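Local coordinates for protein HTH-type transcriptional activator AmpR (Pseudomonas aeruginosa PAO1, PDB 5MMH) that activates transcription of the ampC beta-lactamase gene by binding its promoter, and recognises cell-wall-derived muropeptides through the effector domain, at residues 95-101 with 171-175. Residues are numbered along the deposited sequence; the frame is centred on the assembly and turned at random.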
loop_
_atom_site.group_PDB
_atom_site.type_symbol
_atom_site.label_atom_id
_atom_site.label_comp_id
_atom_site.label_asym_id
_atom_site.label_seq_id
_atom_site.Cartn_x
_atom_site.Cartn_y
_atom_site.Cartn_z
ATOM N N LEU A 95 26.421 -2.441 2.111
ATOM C CA LEU A 95 26.300 -3.733 2.774
ATOM C C LEU A 95 27.299 -4.719 2.181
ATOM O O LEU A 95 27.358 -4.894 0.959
ATOM C CB LEU A 95 24.879 -4.287 2.641
ATOM C CG LEU A 95 23.751 -3.602 3.401
ATOM C CD1 LEU A 95 22.455 -3.864 2.682
ATOM C CD2 LEU A 95 23.676 -4.108 4.839
ATOM N N HIS A 96 28.078 -5.361 3.047
ATOM C CA HIS A 96 29.009 -6.404 2.635
ATOM C C HIS A 96 28.661 -7.763 3.213
ATOM O O HIS A 96 28.797 -8.777 2.528
ATOM C CB HIS A 96 30.445 -6.024 3.038
ATOM C CG HIS A 96 30.778 -4.582 2.801
ATOM N ND1 HIS A 96 31.408 -3.797 3.744
ATOM C CD2 HIS A 96 30.560 -3.779 1.731
ATOM C CE1 HIS A 96 31.567 -2.576 3.265
ATOM N NE2 HIS A 96 31.058 -2.537 2.045
ATOM N N SER A 97 28.213 -7.808 4.455
ATOM C CA SER A 97 27.718 -9.016 5.090
ATOM C C SER A 97 26.370 -8.702 5.718
ATOM O O SER A 97 26.081 -7.543 6.040
ATOM C CB SER A 97 28.694 -9.519 6.163
ATOM O OG SER A 97 28.734 -8.624 7.267
ATOM N N PRO A 98 25.514 -9.715 5.901
ATOM C CA PRO A 98 24.248 -9.490 6.616
ATOM C C PRO A 98 24.421 -8.873 7.999
ATOM O O PRO A 98 23.463 -8.306 8.534
ATOM C CB PRO A 98 23.651 -10.895 6.715
ATOM C CG PRO A 98 24.203 -11.604 5.510
ATOM C CD PRO A 98 25.601 -11.072 5.336
ATOM N N ALA A 99 25.621 -8.976 8.589
ATOM C CA ALA A 99 25.849 -8.384 9.907
ATOM C C ALA A 99 25.778 -6.860 9.866
ATOM O O ALA A 99 25.394 -6.232 10.862
ATOM C CB ALA A 99 27.195 -8.847 10.464
ATOM N N ASP A 100 26.124 -6.256 8.721
ATOM C CA ASP A 100 25.991 -4.812 8.531
ATOM C C ASP A 100 24.552 -4.314 8.645
ATOM O O ASP A 100 24.336 -3.100 8.750
ATOM C CB ASP A 100 26.536 -4.406 7.158
ATOM C CG ASP A 100 28.034 -4.608 7.029
ATOM O OD1 ASP A 100 28.507 -4.770 5.884
ATOM O OD2 ASP A 100 28.740 -4.579 8.060
ATOM N N LEU A 101 23.563 -5.207 8.595
ATOM C CA LEU A 101 22.178 -4.758 8.519
ATOM C C LEU A 101 21.748 -4.005 9.769
ATOM O O LEU A 101 20.843 -3.166 9.695
ATOM C CB LEU A 101 21.251 -5.944 8.292
ATOM C CG LEU A 101 21.225 -6.473 6.867
ATOM C CD1 LEU A 101 20.538 -7.820 6.885
ATOM C CD2 LEU A 101 20.494 -5.501 5.962
ATOM N N ARG A 171 18.653 -6.528 -4.700
ATOM C CA ARG A 171 18.706 -7.652 -3.774
ATOM C C ARG A 171 20.156 -7.862 -3.357
ATOM O O ARG A 171 20.949 -8.404 -4.142
ATOM C CB ARG A 171 18.154 -8.915 -4.439
ATOM C CG ARG A 171 18.133 -10.130 -3.528
ATOM C CD ARG A 171 17.496 -11.306 -4.231
ATOM N NE ARG A 171 17.493 -12.486 -3.382
ATOM C CZ ARG A 171 16.663 -13.505 -3.552
ATOM N NH1 ARG A 171 15.776 -13.480 -4.540
ATOM N NH2 ARG A 171 16.711 -14.540 -2.725
ATOM N N PRO A 172 20.561 -7.444 -2.152
ATOM C CA PRO A 172 21.983 -7.535 -1.786
ATOM C C PRO A 172 22.468 -8.913 -1.365
ATOM O O PRO A 172 23.677 -9.160 -1.471
ATOM C CB PRO A 172 22.114 -6.542 -0.618
ATOM C CG PRO A 172 20.718 -6.359 -0.105
ATOM C CD PRO A 172 19.827 -6.498 -1.291
ATOM N N PHE A 173 21.600 -9.803 -0.877
ATOM C CA PHE A 173 22.026 -11.124 -0.420
ATOM C C PHE A 173 21.186 -12.222 -1.059
ATOM O O PHE A 173 20.059 -11.996 -1.515
ATOM C CB PHE A 173 21.939 -11.262 1.103
ATOM C CG PHE A 173 22.544 -10.108 1.849
ATOM C CD1 PHE A 173 23.920 -9.917 1.868
ATOM C CD2 PHE A 173 21.737 -9.206 2.525
ATOM C CE1 PHE A 173 24.481 -8.851 2.561
ATOM C CE2 PHE A 173 22.288 -8.134 3.217
ATOM C CZ PHE A 173 23.662 -7.955 3.235
ATOM N N ALA A 174 21.744 -13.433 -1.053
ATOM C CA ALA A 174 21.062 -14.602 -1.596
ATOM C C ALA A 174 20.082 -15.239 -0.614
ATOM O O ALA A 174 19.116 -15.882 -1.043
ATOM C CB ALA A 174 22.089 -15.647 -2.045
ATOM N N THR A 175 20.305 -15.072 0.685
ATOM C CA THR A 175 19.503 -15.768 1.683
ATOM C C THR A 175 18.017 -15.429 1.549
ATOM O O THR A 175 17.641 -14.252 1.450
ATOM C CB THR A 175 20.008 -15.409 3.084
ATOM O OG1 THR A 175 21.370 -15.822 3.226
ATOM C CG2 THR A 175 19.185 -16.111 4.151
HETATM O O HOH W 1 25.960 -7.336 -0.678
#
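Leu95 meets the 171-175 loop twice: its CB lies 3.9 Å from CZ of the Phe173 ring, and its CD1 touches Pro172 CG at 4.1 Å. With CG anti to its carbonyl carbon (chi1 -70°), CD1 is carried to the Pro172 ring. Its carbonyl turns to a water that donates to Leu95 O at 3.3 Å and to Pro172 O at 3.0 Å, so the backbones are bridged through solvent. His96 adds little across the contact, its O lying at the edge of the Phe173 ring near its plane; within its own segment, His96 N donates to Asp100 OD1 (2.9 Å) on that oxygen's anti lone pair, tying the turn to the 3-10 segment that begins at Pro98. The LysR-type effector domain has the periplasmic-binding-protein fold, and here the loop leaving helix 89-93 packs on the one leading to strand 181-187, well out from the chain's centre. The Ser97-Pro98 peptide meets the ring obliquely, Pro98 N 3.6 Å from Phe173 CE1. Pro98 then lays CG over one face of Phe173, a CH-pi contact 4.1 Å from the ring centroid and 14° off its normal, while Pro172 CB covers the opposite face; the phenyl is thus sandwiched between two prolines. Leu101 finishes the walk with CD1 4.1 Å from Phe173 CE2, the two side chains running past each other in opposite directions, and both rest on Trp118 of helix 114-121.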